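Long-range contacts in CDP-glucose-4,6-dehydratase (Yersinia pseudotuberculosis, PDB 1RKX), which catalyses the NAD-dependent elimination of water from CDP-D-glucose, giving the 4-keto-6-deoxy sugar nucleotide: residues 131-136 and 192-196; 164-168 and 188-192; 230-234 and 261-265. One frame throughout, in Å; residues are numbered along the deposited sequence.

How the interactions relate
Along the chain, strand 126-130 runs out into residues 131-136, the first side of interaction 1. The chain then passes through helix 156-175, which supplies 164-168, and returns along strand 187-192 to meet that helix in interaction 2. Continuing into 192-196, it closes interaction 1, so the helix-strand contact nests within the longer span and the two share R192. E165 of interaction 2 also bonds T131 of interaction 1. Interaction 3 comes later, in series, closing the excursion through helix 236-251. The backbone bond R192 O to F262 N continues the pairing of neighbouring Rossmann strands, while the packing of 230-234 on G263, P264 and N195 ties the small sheet beside the nicotinamide to it.

Interaction 1. Residues 131-136 and 192-196; sequences TSDKCY and RAGNV. With NAD (nicotinamide-adenine-dinucleotide), chain G.
R192 NH1 donates to Y136 OH (2.8 Å, N-H...O angle 154°), the strongest bond between these segments. R192 is m, t, t and nearly extended; Y136 is m, which brings its hydroxyl to the edge of the guanidinium and near the N261 amide. E165 takes R192 NE in a salt bridge and also bonds T131 OG1. A weak backbone bond, D133 N to A193 O (3.3 Å, 130°), joins the loops, and a water spans D133 OD2 (2.7 Å) and N195 ND2 (3.0 Å).

Beyond R192, the last residue of its strand, neither segment has regular secondary structure; CA pairs S132-R192 and D133-A193 are each 4.6 Å apart. C135 N bonds back to S132 O (3.3 Å), and D133 is p. S132 (t) makes an ST turn, its OG accepting from K134 N (3.0 Å) and also bonding the hydroxyl of Y157. N195 has left-handed backbone angles (52/46), after which V196 N meets NAD O7N at 3.1 Å. The nicotinamide lies against both loops: A193 O is 3.2 Å and S132 OG 3.3 Å from NAD C5N, and G194 CA 3.5 Å from NAD C4N. A CB on G194 would clash with D133 OD1, which is 3.4 Å from G194 CA. Packing follows the R192 side chain: T131 OG1 to R192 CG 3.5 Å, S132 O to R192 CB 3.6 Å, C135 SG to R192 CD 3.8 Å.

Two loops leaving the C-terminal ends of adjacent parallel strands to cradle the nicotinamide, with S132 beside Y157 and K161, are consistent with the Ser-Tyr-Lys active site of short-chain dehydrogenase/reductases.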
loop_
_atom_site.group_PDB
_atom_site.type_symbol
_atom_site.label_atom_id
_atom_site.label_comp_id
_atom_site.label_asym_id
_atom_site.label_seq_id
_atom_site.Cartn_x
_atom_site.Cartn_y
_atom_site.Cartn_z
ATOM N N THR C 131 15.000 -0.020 -18.686
ATOM C CA THR C 131 13.615 -0.399 -18.916
ATOM C C THR C 131 12.877 0.863 -19.352
ATOM O O THR C 131 13.011 1.283 -20.506
ATOM C CB THR C 131 12.993 -1.037 -17.643
ATOM O OG1 THR C 131 13.081 -0.131 -16.538
ATOM C CG2 THR C 131 13.734 -2.321 -17.299
ATOM N N SER C 132 12.134 1.497 -18.449
ATOM C CA SER C 132 11.412 2.713 -18.816
ATOM C C SER C 132 10.723 3.336 -17.620
ATOM O O SER C 132 10.474 2.662 -16.632
ATOM C CB SER C 132 10.351 2.399 -19.878
ATOM O OG SER C 132 9.576 3.552 -20.182
ATOM N N ASP C 133 10.429 4.629 -17.704
ATOM C CA ASP C 133 9.714 5.288 -16.623
ATOM C C ASP C 133 8.272 4.755 -16.674
ATOM O O ASP C 133 7.532 4.839 -15.693
ATOM C CB ASP C 133 9.745 6.818 -16.796
ATOM C CG ASP C 133 9.089 7.283 -18.085
ATOM O OD1 ASP C 133 9.347 6.660 -19.140
ATOM O OD2 ASP C 133 8.326 8.281 -18.045
ATOM N N LYS C 134 7.898 4.169 -17.812
ATOM C CA LYS C 134 6.551 3.622 -17.999
ATOM C C LYS C 134 6.358 2.190 -17.483
ATOM O O LYS C 134 5.320 1.580 -17.726
ATOM C CB LYS C 134 6.168 3.669 -19.484
ATOM C CG LYS C 134 6.276 5.053 -20.110
ATOM C CD LYS C 134 5.444 6.068 -19.347
ATOM C CE LYS C 134 5.626 7.474 -19.911
ATOM N NZ LYS C 134 5.137 7.581 -21.318
ATOM N N CYS C 135 7.340 1.648 -16.771
ATOM C CA CYS C 135 7.193 0.284 -16.268
ATOM C C CYS C 135 6.224 0.209 -15.083
ATOM O O CYS C 135 5.746 -0.867 -14.737
ATOM C CB CYS C 135 8.551 -0.279 -15.836
ATOM S SG CYS C 135 9.257 0.567 -14.427
ATOM N N TYR C 136 5.935 1.349 -14.464
ATOM C CA TYR C 136 5.049 1.371 -13.302
ATOM C C TYR C 136 3.571 1.271 -13.614
ATOM O O TYR C 136 3.084 1.882 -14.561
ATOM C CB TYR C 136 5.252 2.645 -12.477
ATOM C CG TYR C 136 6.618 2.789 -11.853
ATOM C CD1 TYR C 136 7.600 3.593 -12.446
ATOM C CD2 TYR C 136 6.924 2.138 -10.660
ATOM C CE1 TYR C 136 8.852 3.742 -11.858
ATOM C CE2 TYR C 136 8.173 2.280 -10.061
ATOM C CZ TYR C 136 9.129 3.082 -10.664
ATOM O OH TYR C 136 10.363 3.236 -10.080
ATOM N N ARG C 192 15.241 3.292 -14.592
ATOM C CA ARG C 192 13.985 3.811 -15.106
ATOM C C ARG C 192 14.052 5.314 -15.340
ATOM O O ARG C 192 14.293 6.084 -14.409
ATOM C CB ARG C 192 12.881 3.466 -14.101
ATOM C CG ARG C 192 12.893 1.986 -13.709
ATOM C CD ARG C 192 12.214 1.712 -12.369
ATOM N NE ARG C 192 12.356 0.310 -11.969
ATOM C CZ ARG C 192 11.984 -0.177 -10.794
ATOM N NH1 ARG C 192 11.449 0.619 -9.881
ATOM N NH2 ARG C 192 12.136 -1.468 -10.533
ATOM N N ALA C 193 13.828 5.723 -16.584
ATOM C CA ALA C 193 13.870 7.133 -16.949
ATOM C C ALA C 193 13.068 7.362 -18.223
ATOM O O ALA C 193 12.855 6.434 -19.003
ATOM C CB ALA C 193 15.320 7.570 -17.161
ATOM N N GLY C 194 12.628 8.596 -18.440
ATOM C CA GLY C 194 11.865 8.887 -19.637
ATOM C C GLY C 194 11.979 10.337 -20.066
ATOM O O GLY C 194 12.742 11.109 -19.480
ATOM N N ASN C 195 11.230 10.702 -21.101
ATOM C CA ASN C 195 11.218 12.078 -21.600
ATOM C C ASN C 195 12.622 12.603 -21.888
ATOM O O ASN C 195 12.970 13.725 -21.516
ATOM C CB ASN C 195 10.550 12.983 -20.569
ATOM C CG ASN C 195 9.333 12.339 -19.938
ATOM O OD1 ASN C 195 8.319 12.110 -20.599
ATOM N ND2 ASN C 195 9.435 12.027 -18.651
ATOM N N VAL C 196 13.425 11.789 -22.557
ATOM C CA VAL C 196 14.790 12.169 -22.871
ATOM C C VAL C 196 14.860 12.977 -24.159
ATOM O O VAL C 196 14.280 12.594 -25.179
ATOM C CB VAL C 196 15.673 10.915 -23.002
ATOM C CG1 VAL C 196 17.088 11.310 -23.313
ATOM C CG2 VAL C 196 15.619 10.112 -21.711
HETATM P PA NAD G . 16.008 4.391 -30.275
HETATM O O1A NAD G . 14.919 3.872 -31.130
HETATM O O2A NAD G . 16.775 5.558 -30.788
HETATM O O5B NAD G . 17.061 3.226 -29.930
HETATM C C5B NAD G . 16.586 1.861 -29.831
HETATM C C4B NAD G . 17.721 0.868 -30.084
HETATM O O4B NAD G . 17.051 -0.408 -29.966
HETATM C C3B NAD G . 18.260 0.929 -31.505
HETATM O O3B NAD G . 19.698 0.970 -31.411
HETATM C C2B NAD G . 17.704 -0.338 -32.127
HETATM O O2B NAD G . 18.507 -0.840 -33.233
HETATM C C1B NAD G . 17.618 -1.251 -30.932
HETATM N N9A NAD G . 16.727 -2.379 -31.153
HETATM C C8A NAD G . 15.360 -2.367 -31.243
HETATM N N7A NAD G . 14.832 -3.569 -31.464
HETATM C C5A NAD G . 15.929 -4.407 -31.522
HETATM C C6A NAD G . 16.034 -5.799 -31.736
HETATM N N6A NAD G . 15.036 -6.634 -31.935
HETATM N N1A NAD G . 17.291 -6.345 -31.738
HETATM C C2A NAD G . 18.354 -5.500 -31.535
HETATM N N3A NAD G . 18.377 -4.201 -31.328
HETATM C C4A NAD G . 17.112 -3.697 -31.332
HETATM O O3 NAD G . 15.412 4.708 -28.868
HETATM P PN NAD G . 16.104 5.334 -27.523
HETATM O O1N NAD G . 15.399 6.601 -27.309
HETATM O O2N NAD G . 17.557 5.503 -27.782
HETATM O O5D NAD G . 15.707 4.286 -26.406
HETATM C C5D NAD G . 16.776 3.597 -25.750
HETATM C C4D NAD G . 16.222 2.701 -24.659
HETATM O O4D NAD G . 15.646 3.622 -23.675
HETATM C C3D NAD G . 15.079 1.744 -24.999
HETATM O O3D NAD G . 15.170 0.606 -24.120
HETATM C C2D NAD G . 13.851 2.587 -24.683
HETATM O O2D NAD G . 12.704 1.746 -24.470
HETATM C C1D NAD G . 14.300 3.286 -23.427
HETATM N N1N NAD G . 13.510 4.480 -23.147
HETATM C C2N NAD G . 13.676 5.684 -23.854
HETATM C C3N NAD G . 12.908 6.912 -23.479
HETATM C C7N NAD G . 13.182 8.147 -24.234
HETATM O O7N NAD G . 12.552 9.160 -23.893
HETATM N N7N NAD G . 14.066 8.219 -25.251
HETATM C C4N NAD G . 11.834 6.799 -22.420
HETATM C C5N NAD G . 11.772 5.444 -21.792
HETATM C C6N NAD G . 12.525 4.414 -22.115
HETATM O O HOH W 1 8.419 10.401 -16.395
#

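Interaction 2. Residues 164-168 and 188-192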
loop_
_atom_site.group_PDB
_atom_site.type_symbol
_atom_site.label_atom_id
_atom_site.label_comp_id
_atom_site.label_asym_id
_atom_site.label_seq_id
_atom_site.Cartn_x
_atom_site.Cartn_y
_atom_site.Cartn_z
ATOM N N ALA C 164 9.806 -6.640 -18.321
ATOM C CA ALA C 164 11.276 -6.673 -18.334
ATOM C C ALA C 164 11.811 -6.484 -16.919
ATOM O O ALA C 164 12.833 -7.076 -16.547
ATOM C CB ALA C 164 11.829 -5.589 -19.263
ATOM N N GLU C 165 11.113 -5.669 -16.128
ATOM C CA GLU C 165 11.505 -5.440 -14.738
ATOM C C GLU C 165 11.335 -6.747 -13.965
ATOM O O GLU C 165 12.227 -7.155 -13.226
ATOM C CB GLU C 165 10.640 -4.340 -14.101
ATOM C CG GLU C 165 11.051 -2.908 -14.449
ATOM C CD GLU C 165 12.342 -2.464 -13.757
ATOM O OE1 GLU C 165 12.782 -3.136 -12.805
ATOM O OE2 GLU C 165 12.903 -1.428 -14.162
ATOM N N LEU C 166 10.188 -7.403 -14.131
ATOM C CA LEU C 166 9.954 -8.672 -13.453
ATOM C C LEU C 166 11.027 -9.694 -13.841
ATOM O O LEU C 166 11.600 -10.353 -12.973
ATOM C CB LEU C 166 8.561 -9.222 -13.795
ATOM C CG LEU C 166 7.459 -8.938 -12.767
ATOM C CD1 LEU C 166 7.207 -7.436 -12.656
ATOM C CD2 LEU C 166 6.181 -9.671 -13.172
ATOM N N VAL C 167 11.293 -9.817 -15.139
ATOM C CA VAL C 167 12.301 -10.759 -15.635
ATOM C C VAL C 167 13.655 -10.520 -14.968
ATOM O O VAL C 167 14.302 -11.463 -14.509
ATOM C CB VAL C 167 12.488 -10.631 -17.172
ATOM C CG1 VAL C 167 13.765 -11.364 -17.621
ATOM C CG2 VAL C 167 11.271 -11.212 -17.893
ATOM N N THR C 168 14.081 -9.264 -14.924
ATOM C CA THR C 168 15.368 -8.931 -14.326
ATOM C C THR C 168 15.378 -9.296 -12.850
ATOM O O THR C 168 16.362 -9.827 -12.346
ATOM C CB THR C 168 15.701 -7.437 -14.486
ATOM O OG1 THR C 168 15.619 -7.073 -15.869
ATOM C CG2 THR C 168 17.126 -7.157 -13.989
ATOM N N VAL C 188 23.396 -6.994 -10.847
ATOM C CA VAL C 188 22.389 -6.621 -11.842
ATOM C C VAL C 188 21.367 -5.590 -11.363
ATOM O O VAL C 188 20.752 -5.752 -10.311
ATOM C CB VAL C 188 21.622 -7.873 -12.310
ATOM C CG1 VAL C 188 20.663 -7.511 -13.449
ATOM C CG2 VAL C 188 22.609 -8.948 -12.752
ATOM N N ALA C 189 21.174 -4.539 -12.157
ATOM C CA ALA C 189 20.228 -3.488 -11.803
ATOM C C ALA C 189 19.389 -3.040 -12.997
ATOM O O ALA C 189 19.719 -3.321 -14.148
ATOM C CB ALA C 189 20.980 -2.286 -11.237
ATOM N N THR C 190 18.284 -2.358 -12.710
ATOM C CA THR C 190 17.446 -1.808 -13.764
ATOM C C THR C 190 17.408 -0.303 -13.542
ATOM O O THR C 190 17.530 0.167 -12.407
ATOM C CB THR C 190 15.996 -2.366 -13.749
ATOM O OG1 THR C 190 15.414 -2.194 -12.450
ATOM C CG2 THR C 190 15.990 -3.842 -14.133
ATOM N N VAL C 191 17.270 0.453 -14.625
ATOM C CA VAL C 191 17.207 1.903 -14.530
ATOM C C VAL C 191 15.951 2.387 -15.246
ATOM O O VAL C 191 15.632 1.952 -16.352
ATOM C CB VAL C 191 18.480 2.574 -15.116
ATOM C CG1 VAL C 191 19.675 2.244 -14.232
ATOM C CG2 VAL C 191 18.733 2.110 -16.541
ATOM N N ARG C 192 15.241 3.292 -14.592
ATOM C CA ARG C 192 13.985 3.811 -15.106
ATOM C C ARG C 192 14.052 5.314 -15.340
ATOM O O ARG C 192 14.293 6.084 -14.409
ATOM C CB ARG C 192 12.881 3.466 -14.101
ATOM C CG ARG C 192 12.893 1.986 -13.709
ATOM C CD ARG C 192 12.214 1.712 -12.369
ATOM N NE ARG C 192 12.356 0.310 -11.969
ATOM C CZ ARG C 192 11.984 -0.177 -10.794
ATOM N NH1 ARG C 192 11.449 0.619 -9.881
ATOM N NH2 ARG C 192 12.136 -1.468 -10.533
#
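E165 reaches from helix 164-168 across to strand 188-192 and both carboxylate oxygens are well used. OE1 of E165 accepts from T190 OG1 at 2.8 Å and from R192 NH2 at 2.9 Å, while OE2 of E165 accepts from R192 NE at 2.9 Å. The salt bridge is therefore bidentate, side-on, in the plane of the guanidinium. E165 OE2 has a further hydrogen-bonded partner, T131 OG1, and the remaining nitrogen, R192 NH1, is taken by the Y136 hydroxyl and the backbone oxygen of E147, so all three guanidinium nitrogens are satisfied in a buried place. Folding E165 with chi1 and chi2 both m puts its carboxylate there.

The two elements belong to a beta-alpha-beta crossover of the Rossmann fold: strand 126-130, helix 156-175, then neighbouring parallel strand 187-192. Accordingly helix and strand segments run nearly antiparallel (163°), their axes 9.2 Å apart.

T168 sends its OG1 back to A164 O (2.9 Å), which also accepts T168 N (3.0 Å), and N129 makes a second bond to T168 OG1. With chi1 m, the T168 methyl faces the sheet: T168 CG2 lies 3.5 Å from T190 CG2 and 3.6 Å from V188 CG1. Backbone bonds from A189 and V191 go to strand 126-130, those from T190 to E258 and W260. A189 and V191 face helix 236-251, whereas L166 and V167 pack against N159 and Y104 of the second subunit.

Interaction 3. Residues 230-234 and 261-265; sequences RPWQH and NFGPN
This is a modest packing contact without hydrogen bonds between the segments, centred on two prolines, where strand 229-234 of the small mixed sheet passes the loop that leaves strand 259-261 at the edge of the Rossmann sheet. It buries 189 Å².

P231 is the centre of an inverse gamma turn (-74/72), closed by W232 N to R230 O at 2.7 Å. From there the backbone straightens through W232 (-63/145) into the extended Q233 (-152/143). Opposite, G263 is almost fully extended (-166/174) and leads into P264 (-83/171). The nearest CA pair is Q233-P264, 6.0 Å apart. Both proline rings are C-gamma endo, and their side chains meet at P231 CB to P264 CG, 3.6 Å. The same P264 CG lies 3.4 Å from P231 O and 3.5 Å from W232 O, so the ring rests on the backbone as well. Q233 (chi1 p, chi2 t) points toward the loop and lays its amide end against G263 and the P264 ring, while the W232 indole (m) departs on the other side.

Around this join, W232 packs on N195 and L322, and Q233 pairs by its backbone with N195 and I197. H234 ND1 caps L236 N ahead of helix 236-251, its ring lying edge-to-face with W320. F262, backbone-bonded to R192, packs between V191 of strand 187-192 and A310 and L314 of helix 308-314.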
loop_
_atom_site.group_PDB
_atom_site.type_symbol
_atom_site.label_atom_id
_atom_site.label_comp_id
_atom_site.label_asym_id
_atom_site.label_seq_id
_atom_site.Cartn_x
_atom_site.Cartn_y
_atom_site.Cartn_z
ATOM N N ARG C 230 5.780 17.523 -19.190
ATOM C CA ARG C 230 6.502 16.262 -19.122
ATOM C C ARG C 230 7.844 16.571 -18.462
ATOM O O ARG C 230 8.421 17.637 -18.688
ATOM C CB ARG C 230 6.737 15.711 -20.532
ATOM C CG ARG C 230 5.470 15.443 -21.345
ATOM C CD ARG C 230 4.828 14.119 -20.963
ATOM N NE ARG C 230 3.639 13.827 -21.766
ATOM C CZ ARG C 230 2.443 14.383 -21.580
ATOM N NH1 ARG C 230 2.256 15.270 -20.609
ATOM N NH2 ARG C 230 1.431 14.049 -22.370
ATOM N N PRO C 231 8.340 15.663 -17.607
ATOM C CA PRO C 231 9.628 15.924 -16.960
ATOM C C PRO C 231 10.787 15.740 -17.939
ATOM O O PRO C 231 11.540 14.772 -17.858
ATOM C CB PRO C 231 9.646 14.918 -15.811
ATOM C CG PRO C 231 8.835 13.784 -16.336
ATOM C CD PRO C 231 7.690 14.470 -17.037
ATOM N N TRP C 232 10.919 16.684 -18.866
ATOM C CA TRP C 232 11.978 16.634 -19.867
ATOM C C TRP C 232 13.369 16.705 -19.240
ATOM O O TRP C 232 13.582 17.394 -18.244
ATOM C CB TRP C 232 11.824 17.786 -20.866
ATOM C CG TRP C 232 10.500 17.816 -21.561
ATOM C CD1 TRP C 232 9.497 18.725 -21.380
ATOM C CD2 TRP C 232 10.029 16.886 -22.541
ATOM N NE1 TRP C 232 8.430 18.420 -22.190
ATOM C CE2 TRP C 232 8.730 17.295 -22.913
ATOM C CE3 TRP C 232 10.581 15.745 -23.141
ATOM C CZ2 TRP C 232 7.969 16.601 -23.861
ATOM C CZ3 TRP C 232 9.825 15.053 -24.087
ATOM C CH2 TRP C 232 8.531 15.486 -24.437
ATOM N N GLN C 233 14.313 15.989 -19.835
ATOM C CA GLN C 233 15.691 15.990 -19.356
ATOM C C GLN C 233 16.638 15.707 -20.513
ATOM O O GLN C 233 16.326 14.918 -21.411
ATOM C CB GLN C 233 15.887 14.940 -18.262
ATOM C CG GLN C 233 15.501 13.526 -18.676
ATOM C CD GLN C 233 15.632 12.526 -17.545
ATOM O OE1 GLN C 233 15.070 11.426 -17.605
ATOM N NE2 GLN C 233 16.383 12.896 -16.510
ATOM N N HIS C 234 17.794 16.359 -20.497
ATOM C CA HIS C 234 18.775 16.147 -21.549
ATOM C C HIS C 234 19.230 14.698 -21.435
ATOM O O HIS C 234 19.368 14.161 -20.330
ATOM C CB HIS C 234 19.954 17.105 -21.374
ATOM C CG HIS C 234 20.898 17.120 -22.535
ATOM N ND1 HIS C 234 21.831 16.129 -22.751
ATOM C CD2 HIS C 234 21.040 17.999 -23.555
ATOM C CE1 HIS C 234 22.510 16.398 -23.852
ATOM N NE2 HIS C 234 22.049 17.527 -24.360
ATOM N N ASN C 261 15.380 5.018 -10.237
ATOM C CA ASN C 261 14.707 6.083 -10.981
ATOM C C ASN C 261 15.670 7.233 -11.283
ATOM O O ASN C 261 16.451 7.639 -10.421
ATOM C CB ASN C 261 13.571 6.698 -10.156
ATOM C CG ASN C 261 12.348 5.812 -10.047
ATOM O OD1 ASN C 261 11.493 6.049 -9.195
ATOM N ND2 ASN C 261 12.240 4.814 -10.907
ATOM N N PHE C 262 15.588 7.778 -12.491
ATOM C CA PHE C 262 16.395 8.936 -12.860
ATOM C C PHE C 262 15.486 9.915 -13.587
ATOM O O PHE C 262 14.800 9.558 -14.550
ATOM C CB PHE C 262 17.592 8.554 -13.742
ATOM C CG PHE C 262 18.637 7.738 -13.027
ATOM C CD1 PHE C 262 18.696 6.362 -13.198
ATOM C CD2 PHE C 262 19.555 8.346 -12.171
ATOM C CE1 PHE C 262 19.653 5.597 -12.534
ATOM C CE2 PHE C 262 20.519 7.588 -11.497
ATOM C CZ PHE C 262 20.568 6.217 -11.679
ATOM N N GLY C 263 15.465 11.151 -13.106
ATOM C CA GLY C 263 14.627 12.161 -13.711
ATOM C C GLY C 263 15.015 13.547 -13.236
ATOM O O GLY C 263 15.861 13.685 -12.358
ATOM N N PRO C 264 14.405 14.597 -13.798
ATOM C CA PRO C 264 14.691 15.988 -13.436
ATOM C C PRO C 264 13.931 16.433 -12.190
ATOM O O PRO C 264 13.041 15.731 -11.708
ATOM C CB PRO C 264 14.234 16.748 -14.668
ATOM C CG PRO C 264 12.989 15.986 -15.040
ATOM C CD PRO C 264 13.424 14.535 -14.898
ATOM N N ASN C 265 14.274 17.612 -11.680
ATOM C CA ASN C 265 13.592 18.143 -10.508
ATOM C C ASN C 265 12.240 18.660 -10.978
ATOM O O ASN C 265 12.154 19.342 -12.001
ATOM C CB ASN C 265 14.422 19.266 -9.887
ATOM C CG ASN C 265 15.798 18.792 -9.454
ATOM O OD1 ASN C 265 15.932 17.742 -8.823
ATOM N ND2 ASN C 265 16.827 19.564 -9.789
#